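Local coordinates for protein cellulose 1,4-beta-cellobiosidase (Thermobifida fusca, PDB 4JJJ) that probably hydrolyses cellulose to cellobiose as the family 48 glycoside hydrolase catalytic module of a larger secreted cellulase, at residues Met37-Gly45 with Ser182-Pro190; Gln109-Ser117 with Trp556-Pro565. The protein carries 1 engineered substitution. All coordinates share one frame; numbering follows the deposited sequence.

Contact 1: Met37-Gly45 with Ser182-Pro190. With CA (calcium ion), chain E; GLC (alpha-D-glucopyranose), chain C; BGC (beta-D-glucopyranose), chain B; BGC (beta-D-glucopyranose), chain D.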
loop_
_atom_site.group_PDB
_atom_site.type_symbol
_atom_site.label_atom_id
_atom_site.label_comp_id
_atom_site.label_asym_id
_atom_site.label_seq_id
_atom_site.Cartn_x
_atom_site.Cartn_y
_atom_site.Cartn_z
ATOM N N MET A 37 3.769 0.969 -19.706
ATOM C CA MET A 37 3.578 -0.535 -19.689
ATOM C C MET A 37 4.276 -1.141 -18.486
ATOM O O MET A 37 5.493 -1.430 -18.530
ATOM C CB MET A 37 3.987 -1.201 -20.983
ATOM C CG MET A 37 3.668 -2.720 -21.023
ATOM S SD MET A 37 3.698 -3.420 -22.683
ATOM C CE MET A 37 3.342 -5.108 -22.304
ATOM N N ILE A 38 3.473 -1.371 -17.453
ATOM C CA ILE A 38 3.964 -1.847 -16.204
ATOM C C ILE A 38 2.797 -2.479 -15.476
ATOM O O ILE A 38 1.723 -1.891 -15.370
ATOM C CB ILE A 38 4.628 -0.684 -15.360
ATOM C CG1 ILE A 38 5.177 -1.227 -14.015
ATOM C CG2 ILE A 38 3.703 0.473 -15.163
ATOM C CD1 ILE A 38 6.163 -0.248 -13.428
ATOM N N VAL A 39 3.004 -3.708 -14.980
ATOM C CA VAL A 39 1.941 -4.480 -14.388
ATOM C C VAL A 39 2.491 -5.192 -13.123
ATOM O O VAL A 39 3.332 -6.110 -13.193
ATOM C CB VAL A 39 1.360 -5.550 -15.370
ATOM C CG1 VAL A 39 0.258 -6.328 -14.738
ATOM C CG2 VAL A 39 0.946 -4.811 -16.697
ATOM N N GLU A 40 2.088 -4.678 -11.942
ATOM C CA GLU A 40 2.728 -5.170 -10.701
ATOM C C GLU A 40 1.865 -5.038 -9.474
ATOM O O GLU A 40 1.893 -5.875 -8.579
ATOM C CB GLU A 40 4.125 -4.569 -10.481
ATOM C CG GLU A 40 4.166 -3.050 -10.353
ATOM C CD GLU A 40 5.572 -2.438 -10.576
ATOM O OE1 GLU A 40 6.448 -3.126 -11.117
ATOM O OE2 GLU A 40 5.677 -1.278 -10.078
ATOM N N ALA A 41 1.126 -3.962 -9.341
ATOM C CA ALA A 41 0.204 -3.692 -8.277
ATOM C C ALA A 41 -0.932 -2.858 -8.832
ATOM O O ALA A 41 -1.976 -3.402 -9.031
ATOM C CB ALA A 41 0.827 -3.134 -6.978
ATOM N N PRO A 42 -0.658 -1.640 -9.335
ATOM C CA PRO A 42 -1.451 -1.076 -10.434
ATOM C C PRO A 42 -1.132 -1.924 -11.665
ATOM O O PRO A 42 -0.119 -2.639 -11.674
ATOM C CB PRO A 42 -0.985 0.376 -10.528
ATOM C CG PRO A 42 0.412 0.296 -10.108
ATOM C CD PRO A 42 0.507 -0.726 -8.989
ATOM N N ASP A 43 -1.934 -1.739 -12.711
ATOM C CA ASP A 43 -1.723 -2.481 -13.930
ATOM C C ASP A 43 -1.514 -1.600 -15.145
ATOM O O ASP A 43 -1.501 -2.132 -16.275
ATOM C CB ASP A 43 -2.844 -3.529 -14.142
ATOM C CG ASP A 43 -4.186 -2.978 -14.408
ATOM O OD1 ASP A 43 -4.352 -1.790 -14.764
ATOM O OD2 ASP A 43 -5.227 -3.739 -14.227
ATOM N N HIS A 44 -1.265 -0.328 -14.924
ATOM C CA HIS A 44 -0.905 0.631 -15.962
ATOM C C HIS A 44 -0.102 1.734 -15.342
ATOM O O HIS A 44 -0.450 2.162 -14.205
ATOM C CB HIS A 44 -2.131 1.161 -16.701
ATOM C CG HIS A 44 -1.816 1.948 -17.924
ATOM N ND1 HIS A 44 -1.518 3.308 -17.927
ATOM C CD2 HIS A 44 -1.635 1.536 -19.210
ATOM C CE1 HIS A 44 -1.229 3.708 -19.166
ATOM N NE2 HIS A 44 -1.312 2.644 -19.953
ATOM N N GLY A 45 0.948 2.211 -16.042
ATOM C CA GLY A 45 1.870 3.215 -15.484
ATOM C C GLY A 45 1.233 4.513 -15.188
ATOM O O GLY A 45 1.765 5.284 -14.380
ATOM N N SER A 182 -4.414 -12.454 -8.871
ATOM C CA SER A 182 -3.254 -11.607 -9.076
ATOM C C SER A 182 -3.601 -10.345 -9.913
ATOM O O SER A 182 -4.721 -10.143 -10.386
ATOM C CB SER A 182 -2.264 -12.387 -9.806
ATOM O OG SER A 182 -2.524 -12.427 -11.232
ATOM N N VAL A 183 -2.593 -9.461 -10.013
ATOM C CA VAL A 183 -2.695 -8.224 -10.852
ATOM C C VAL A 183 -3.118 -8.560 -12.259
ATOM O O VAL A 183 -3.716 -7.758 -12.987
ATOM C CB VAL A 183 -1.332 -7.484 -10.796
ATOM C CG1 VAL A 183 -0.227 -8.339 -11.401
ATOM C CG2 VAL A 183 -1.460 -6.078 -11.379
ATOM N N TRP A 184 -2.776 -9.788 -12.722
ATOM C CA TRP A 184 -3.071 -10.262 -14.113
ATOM C C TRP A 184 -4.507 -10.720 -14.282
ATOM O O TRP A 184 -4.909 -10.932 -15.417
ATOM C CB TRP A 184 -2.157 -11.384 -14.492
ATOM C CG TRP A 184 -0.738 -11.038 -14.417
ATOM C CD1 TRP A 184 0.078 -11.200 -13.328
ATOM C CD2 TRP A 184 -0.028 -10.255 -15.346
ATOM N NE1 TRP A 184 1.333 -10.647 -13.600
ATOM C CE2 TRP A 184 1.282 -10.055 -14.837
ATOM C CE3 TRP A 184 -0.330 -9.773 -16.609
ATOM C CZ2 TRP A 184 2.253 -9.302 -15.540
ATOM C CZ3 TRP A 184 0.632 -9.049 -17.301
ATOM C CH2 TRP A 184 1.891 -8.853 -16.795
ATOM N N GLU A 185 -5.246 -10.895 -13.167
ATOM C CA GLU A 185 -6.526 -11.646 -13.157
ATOM C C GLU A 185 -7.712 -10.848 -12.749
ATOM O O GLU A 185 -8.768 -11.401 -12.559
ATOM C CB GLU A 185 -6.349 -12.896 -12.290
ATOM C CG GLU A 185 -5.339 -13.938 -12.845
ATOM C CD GLU A 185 -4.908 -14.961 -11.864
ATOM O OE1 GLU A 185 -4.601 -14.601 -10.736
ATOM O OE2 GLU A 185 -4.818 -16.143 -12.174
ATOM N N THR A 186 -7.582 -9.509 -12.637
ATOM C CA THR A 186 -8.656 -8.624 -12.204
ATOM C C THR A 186 -9.444 -8.121 -13.429
ATOM O O THR A 186 -8.973 -8.177 -14.575
ATOM C CB THR A 186 -8.072 -7.344 -11.546
ATOM O OG1 THR A 186 -7.208 -6.705 -12.558
ATOM C CG2 THR A 186 -7.271 -7.739 -10.294
ATOM N N ILE A 187 -10.619 -7.595 -13.160
ATOM C CA ILE A 187 -11.429 -6.867 -14.141
ATOM C C ILE A 187 -11.535 -5.417 -13.570
ATOM O O ILE A 187 -12.280 -5.136 -12.623
ATOM C CB ILE A 187 -12.822 -7.519 -14.379
ATOM C CG1 ILE A 187 -12.622 -8.955 -14.864
ATOM C CG2 ILE A 187 -13.620 -6.610 -15.286
ATOM C CD1 ILE A 187 -13.881 -9.763 -14.775
ATOM N N PRO A 188 -10.719 -4.476 -14.156
ATOM C CA PRO A 188 -10.809 -3.106 -13.724
ATOM C C PRO A 188 -12.219 -2.538 -13.891
ATOM O O PRO A 188 -12.855 -2.770 -14.910
ATOM C CB PRO A 188 -9.741 -2.345 -14.545
ATOM C CG PRO A 188 -8.800 -3.466 -14.966
ATOM C CD PRO A 188 -9.764 -4.649 -15.268
ATOM N N HIS A 189 -12.588 -1.762 -12.918
ATOM C CA HIS A 189 -13.948 -1.242 -12.816
ATOM C C HIS A 189 -14.026 0.096 -12.104
ATOM O O HIS A 189 -13.114 0.529 -11.363
ATOM C CB HIS A 189 -14.826 -2.291 -12.139
ATOM C CG HIS A 189 -14.382 -2.665 -10.766
ATOM N ND1 HIS A 189 -13.419 -3.616 -10.496
ATOM C CD2 HIS A 189 -14.709 -2.129 -9.591
ATOM C CE1 HIS A 189 -13.215 -3.684 -9.192
ATOM N NE2 HIS A 189 -14.002 -2.816 -8.611
ATOM N N PRO A 190 -15.136 0.824 -12.335
ATOM C CA PRO A 190 -15.265 2.151 -11.711
ATOM C C PRO A 190 -15.661 1.993 -10.211
ATOM O O PRO A 190 -16.527 1.140 -9.828
ATOM C CB PRO A 190 -16.465 2.764 -12.427
ATOM C CG PRO A 190 -17.261 1.596 -12.881
ATOM C CD PRO A 190 -16.295 0.509 -13.222
HETATM CA CA CA E . -4.216 -16.700 -9.690
HETATM C C1 GLC C . 9.450 -5.728 -8.555
HETATM C C2 GLC C . 8.493 -6.333 -7.609
HETATM C C3 GLC C . 7.198 -5.482 -7.528
HETATM C C4 GLC C . 7.528 -4.031 -7.159
HETATM C C5 GLC C . 8.596 -3.561 -8.151
HETATM C C6 GLC C . 9.148 -2.187 -7.908
HETATM O O1 GLC C . 8.761 -5.782 -9.740
HETATM O O2 GLC C . 8.046 -7.648 -8.160
HETATM O O3 GLC C . 6.250 -6.063 -6.649
HETATM O O4 GLC C . 6.360 -3.205 -7.352
HETATM O O5 GLC C . 9.734 -4.423 -8.097
HETATM O O6 GLC C . 9.801 -2.185 -6.688
HETATM C C2 BGC B . 8.435 -6.435 -7.104
HETATM C C3 BGC B . 7.171 -5.584 -7.087
HETATM C C4 BGC B . 7.527 -4.082 -7.057
HETATM C C5 BGC B . 8.616 -3.643 -8.055
HETATM C C6 BGC B . 9.176 -2.248 -7.769
HETATM C C1 BGC B . 9.408 -5.947 -8.151
HETATM O O1 BGC B . 10.607 -6.781 -8.027
HETATM O O2 BGC B . 7.955 -7.795 -7.371
HETATM O O3 BGC B . 6.348 -5.914 -5.964
HETATM O O4 BGC B . 6.386 -3.259 -7.304
HETATM O O5 BGC B . 9.723 -4.542 -7.995
HETATM O O6 BGC B . 9.863 -2.172 -6.546
HETATM C C2 BGC D . 4.956 -1.506 -6.630
HETATM C C3 BGC D . 4.324 -0.771 -5.451
HETATM C C4 BGC D . 3.737 -1.791 -4.431
HETATM C C5 BGC D . 4.739 -2.923 -4.096
HETATM C C6 BGC D . 4.076 -3.987 -3.252
HETATM C C1 BGC D . 5.949 -2.558 -6.174
HETATM O O2 BGC D . 5.658 -0.580 -7.450
HETATM O O3 BGC D . 3.312 0.117 -5.987
HETATM O O4 BGC D . 3.353 -1.070 -3.243
HETATM O O5 BGC D . 5.222 -3.471 -5.329
HETATM O O6 BGC D . 2.944 -4.524 -3.909
HETATM O O HOH W 1 -4.921 -5.461 -12.124
HETATM O O HOH W 2 -3.515 -18.406 -7.982
HETATM O O HOH W 3 -6.225 -17.890 -9.888
#
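Val39 opens the contact by laying CG1 over one face of the Trp184 indole. Val39 CG1 sits 3.5 Å from the centroid of the Trp184 six-membered ring and 8° off the ring normal, a CH-pi contact. Chi1 of -180° sets CG1 anti to the backbone N and so points this methyl at the indole. The same Val39 CG1 also packs on Val183 CG2 at 3.8 Å, so one methyl touches both residues.

Glu40 turns its side chain the other way, into the sugar site. Glu40 OE2 accepts a hydrogen bond of 2.7 Å from O2 of the chain D glucose. His32 hydrogen-bonds to OE2 and Arg619 forms a salt bridge with OE1. The backbone N of Glu40 bonds to the O of Pro42, across a short turn of the loop.

Ala41 and Pro42 meet the second segment through their carbonyl oxygens. Val183 CG2 lies 3.6 Å from Ala41 O and about as far from Pro42 O. This methyl therefore fills the bend of the loop, while Ala41 CB faces the glucose.

Asp43 closes the contact. Its CB packs on Val183 CG2, and Asp43 OD2 lies 3.7 Å from Pro188 CG. A water donates to Asp43 OD2 at 2.7 Å and to Val183 O, and accepts from Thr186 OG1, so it bridges the segments. Tyr156 bonds to OD1 and Arg588 forms a salt bridge with OD2, which is consistent with a charged carboxylate.

Behind this face Ser182 forms an ST turn within a type I beta turn. Its N and OG both bond to Glu185 OE1, which binds calcium. The arrangement is a substrate-binding loop of the (alpha/alpha)6 barrel backed by a calcium-bound turn.

Contact 2: Gln109-Ser117 with Trp556-Pro565. With CA (calcium ion), chain E.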
loop_
_atom_site.group_PDB
_atom_site.type_symbol
_atom_site.label_atom_id
_atom_site.label_comp_id
_atom_site.label_asym_id
_atom_site.label_seq_id
_atom_site.Cartn_x
_atom_site.Cartn_y
_atom_site.Cartn_z
ATOM N N GLN A 109 -13.633 -16.130 -1.222
ATOM C CA GLN A 109 -13.616 -17.473 -1.812
ATOM C C GLN A 109 -12.181 -17.891 -2.111
ATOM O O GLN A 109 -11.265 -17.042 -2.387
ATOM C CB GLN A 109 -14.495 -17.461 -3.070
ATOM C CG GLN A 109 -15.898 -16.979 -2.895
ATOM C CD GLN A 109 -16.762 -18.065 -2.280
ATOM O OE1 GLN A 109 -16.315 -19.220 -2.141
ATOM N NE2 GLN A 109 -17.915 -17.678 -1.759
ATOM N N PRO A 110 -11.918 -19.186 -2.232
ATOM C CA PRO A 110 -10.506 -19.601 -2.445
ATOM C C PRO A 110 -9.875 -19.292 -3.809
ATOM O O PRO A 110 -8.612 -19.174 -3.904
ATOM C CB PRO A 110 -10.559 -21.095 -2.221
ATOM C CG PRO A 110 -11.929 -21.496 -1.847
ATOM C CD PRO A 110 -12.818 -20.297 -1.874
ATOM N N ASN A 111 -10.705 -19.118 -4.842
ATOM C CA ASN A 111 -10.235 -18.714 -6.139
ATOM C C ASN A 111 -11.298 -17.846 -6.799
ATOM O O ASN A 111 -12.413 -17.658 -6.298
ATOM C CB ASN A 111 -9.843 -19.937 -6.990
ATOM C CG ASN A 111 -8.783 -19.677 -8.010
ATOM O OD1 ASN A 111 -8.381 -18.506 -8.250
ATOM N ND2 ASN A 111 -8.220 -20.743 -8.622
ATOM N N ALA A 112 -10.891 -17.165 -7.873
ATOM C CA ALA A 112 -11.710 -16.188 -8.587
ATOM C C ALA A 112 -13.046 -16.758 -9.120
ATOM O O ALA A 112 -14.061 -16.040 -9.163
ATOM C CB ALA A 112 -10.888 -15.621 -9.759
ATOM N N ASP A 113 -13.009 -18.052 -9.401
ATOM C CA ASP A 113 -14.233 -18.783 -9.814
ATOM C C ASP A 113 -15.285 -18.914 -8.750
ATOM O O ASP A 113 -16.449 -19.300 -9.035
ATOM C CB ASP A 113 -13.902 -20.155 -10.413
ATOM C CG ASP A 113 -13.244 -21.083 -9.471
ATOM O OD1 ASP A 113 -12.737 -20.702 -8.415
ATOM O OD2 ASP A 113 -13.267 -22.284 -9.786
ATOM N N GLY A 114 -14.975 -18.551 -7.501
ATOM C CA GLY A 114 -16.013 -18.449 -6.479
ATOM C C GLY A 114 -16.903 -17.228 -6.447
ATOM O O GLY A 114 -17.841 -17.082 -5.631
ATOM N N TYR A 115 -16.606 -16.275 -7.352
ATOM C CA TYR A 115 -17.253 -15.011 -7.386
ATOM C C TYR A 115 -18.192 -15.001 -8.583
ATOM O O TYR A 115 -17.808 -15.496 -9.676
ATOM C CB TYR A 115 -16.147 -13.885 -7.497
ATOM C CG TYR A 115 -15.394 -13.774 -6.192
ATOM C CD1 TYR A 115 -14.291 -14.571 -5.956
ATOM C CD2 TYR A 115 -15.829 -12.902 -5.237
ATOM C CE1 TYR A 115 -13.667 -14.477 -4.729
ATOM C CE2 TYR A 115 -15.209 -12.796 -4.025
ATOM C CZ TYR A 115 -14.109 -13.586 -3.807
ATOM O OH TYR A 115 -13.398 -13.515 -2.548
ATOM N N PRO A 116 -19.334 -14.359 -8.457
ATOM C CA PRO A 116 -19.770 -13.563 -7.357
ATOM C C PRO A 116 -20.140 -14.342 -6.107
ATOM O O PRO A 116 -20.622 -15.478 -6.185
ATOM C CB PRO A 116 -20.982 -12.800 -7.925
ATOM C CG PRO A 116 -21.556 -13.814 -8.904
ATOM C CD PRO A 116 -20.313 -14.294 -9.578
ATOM N N SER A 117 -19.717 -13.778 -4.951
ATOM C CA SER A 117 -19.865 -14.394 -3.637
ATOM C C SER A 117 -21.102 -13.832 -2.953
ATOM O O SER A 117 -21.427 -12.666 -3.045
ATOM C CB SER A 117 -18.632 -14.055 -2.808
ATOM O OG SER A 117 -18.625 -14.877 -1.665
ATOM N N TRP A 556 -8.757 -18.173 -18.531
ATOM C CA TRP A 556 -8.977 -19.046 -17.359
ATOM C C TRP A 556 -8.843 -20.491 -17.805
ATOM O O TRP A 556 -9.380 -20.878 -18.885
ATOM C CB TRP A 556 -10.414 -18.854 -16.897
ATOM C CG TRP A 556 -10.859 -19.732 -15.821
ATOM C CD1 TRP A 556 -11.831 -20.716 -15.936
ATOM C CD2 TRP A 556 -10.512 -19.687 -14.409
ATOM N NE1 TRP A 556 -12.048 -21.281 -14.725
ATOM C CE2 TRP A 556 -11.204 -20.721 -13.793
ATOM C CE3 TRP A 556 -9.558 -18.988 -13.653
ATOM C CZ2 TRP A 556 -11.119 -20.958 -12.453
ATOM C CZ3 TRP A 556 -9.441 -19.279 -12.308
ATOM C CH2 TRP A 556 -10.263 -20.195 -11.711
ATOM N N ASP A 557 -8.091 -21.264 -17.031
ATOM C CA ASP A 557 -7.803 -22.664 -17.355
ATOM C C ASP A 557 -8.358 -23.567 -16.292
ATOM O O ASP A 557 -7.965 -24.745 -16.203
ATOM C CB ASP A 557 -6.276 -22.899 -17.569
ATOM C CG ASP A 557 -5.470 -22.678 -16.290
ATOM O OD1 ASP A 557 -6.110 -22.595 -15.230
ATOM O OD2 ASP A 557 -4.258 -22.474 -16.472
ATOM N N GLY A 558 -9.224 -23.034 -15.440
ATOM C CA GLY A 558 -9.726 -23.760 -14.305
ATOM C C GLY A 558 -9.016 -23.511 -12.983
ATOM O O GLY A 558 -9.509 -23.937 -11.954
ATOM N N SER A 559 -7.867 -22.837 -12.990
ATOM C CA SER A 559 -7.205 -22.378 -11.751
ATOM C C SER A 559 -6.493 -21.041 -11.883
ATOM O O SER A 559 -6.439 -20.347 -10.877
ATOM C CB SER A 559 -6.236 -23.372 -11.221
ATOM O OG SER A 559 -5.354 -23.691 -12.182
ATOM N N GLU A 560 -5.984 -20.727 -13.080
ATOM C CA GLU A 560 -5.237 -19.488 -13.332
ATOM C C GLU A 560 -5.770 -18.817 -14.577
ATOM O O GLU A 560 -6.329 -19.491 -15.504
ATOM C CB GLU A 560 -3.758 -19.740 -13.387
ATOM C CG GLU A 560 -3.196 -20.499 -12.190
ATOM C CD GLU A 560 -3.172 -19.659 -10.917
ATOM O OE1 GLU A 560 -3.343 -18.444 -11.015
ATOM O OE2 GLU A 560 -2.993 -20.309 -9.848
ATOM N N GLY A 561 -5.528 -17.497 -14.711
ATOM C CA GLY A 561 -5.987 -16.719 -15.859
ATOM C C GLY A 561 -7.217 -15.952 -15.543
ATOM O O GLY A 561 -7.771 -16.053 -14.440
ATOM N N LEU A 562 -7.716 -15.187 -16.506
ATOM C CA LEU A 562 -8.840 -14.282 -16.252
ATOM C C LEU A 562 -10.148 -15.008 -16.225
ATOM O O LEU A 562 -10.569 -15.602 -17.249
ATOM C CB LEU A 562 -8.873 -13.209 -17.351
ATOM C CG LEU A 562 -10.025 -12.232 -17.233
ATOM C CD1 LEU A 562 -10.159 -11.602 -15.847
ATOM C CD2 LEU A 562 -9.934 -11.259 -18.339
ATOM N N TYR A 563 -10.741 -15.107 -15.030
ATOM C CA TYR A 563 -12.074 -15.662 -14.897
ATOM C C TYR A 563 -13.166 -14.666 -15.173
ATOM O O TYR A 563 -13.163 -13.557 -14.664
ATOM C CB TYR A 563 -12.256 -16.253 -13.462
ATOM C CG TYR A 563 -13.606 -16.917 -13.206
ATOM C CD1 TYR A 563 -13.818 -18.142 -13.790
ATOM C CD2 TYR A 563 -14.606 -16.285 -12.527
ATOM C CE1 TYR A 563 -15.035 -18.784 -13.601
ATOM C CE2 TYR A 563 -15.848 -16.914 -12.305
ATOM C CZ TYR A 563 -16.035 -18.147 -12.922
ATOM O OH TYR A 563 -17.221 -18.786 -12.736
ATOM N N VAL A 564 -14.253 -15.108 -15.919
ATOM C CA VAL A 564 -15.467 -14.405 -16.080
ATOM C C VAL A 564 -16.589 -15.494 -15.835
ATOM O O VAL A 564 -16.400 -16.557 -16.385
ATOM C CB VAL A 564 -15.556 -13.800 -17.502
ATOM C CG1 VAL A 564 -16.840 -13.112 -17.679
ATOM C CG2 VAL A 564 -14.393 -12.835 -17.753
ATOM N N PRO A 565 -17.629 -15.158 -15.076
ATOM C CA PRO A 565 -18.751 -16.136 -14.883
ATOM C C PRO A 565 -19.395 -16.591 -16.189
ATOM O O PRO A 565 -19.566 -15.821 -17.071
ATOM C CB PRO A 565 -19.739 -15.417 -14.015
ATOM C CG PRO A 565 -18.925 -14.323 -13.325
ATOM C CD PRO A 565 -17.925 -13.927 -14.337
HETATM CA CA CA E . -4.216 -16.700 -9.690
HETATM O O HOH W 3 -6.225 -17.890 -9.888
HETATM O O HOH W 4 -9.705 -23.208 -9.081
HETATM O O HOH W 5 -19.011 -17.562 -11.018
HETATM O O HOH W 2 -3.515 -18.406 -7.982
#
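Asn111 makes the one direct hydrogen bond between the segments, from Asn111 ND2 to Ser559 O at 2.9 Å. The N-H...O angle is 164°, and the acceptor lies in the amide plane. With CG anti to the backbone N (chi1 -152°), the amide reaches across to the Ser559 carbonyl. Its OD1 accepts from Ala112 N in its own segment.

Waters add three bridges. One is a calcium ligand and donates to both Asn111 OD1 and Ser559 O. A second accepts from Asn111 ND2 and donates to Gly558 O. A third joins Tyr115 O to Tyr563 OH.

Ring contacts make up much of the rest. Asp113 CA stands over the centre of the Tyr563 ring, 3.5 Å from its centroid, as a CH-pi contact. Asp113 CB rests 3.5 Å from Trp556 CZ2. Asn111 ND2 meets the Trp556 ring at its edge, with amide and ring planes 66° apart. Within 556-565, Tyr563 CD1 lies over one face of the Trp556 ring and Gly558 N over the opposite face.

Apolar contacts are few. Ala112 CB meets Tyr563 CB at 4.0 Å, and Pro116 CD meets Pro565 CG.

Glu560 OE1 binds the calcium at 2.4 Å. Asn111 OD1 and Ser559 O together probably orient the calcium-bound water, which makes Asn111 a second-shell group and ties the 109-117 loop to the metal site.

Contact 1 and contact 2 meet at one calcium ion. Glu185 of contact 1 binds it through both carboxylate oxygens, and Glu560 of contact 2 through one. Arg180 O, Asp408 and two waters complete the shell. Glu185 OE2 and Glu560 OE1 are 3.0 Å apart, two like-charged oxygens brought together by the metal, which probably offsets their repulsion. A probable hydrogen bond from Gly561 N to Glu185 OE2, also 3.0 Å, adds to the join. Leu562 CD1 packs on Ile187 CG1. The contact centres lie about 16 Å apart. In contact 1 the Pro42 side chain is about 6 Å from that of Glu51, the predicted proton donor. In contact 2 the Tyr115 side chain is about 7 Å from a bound glucose.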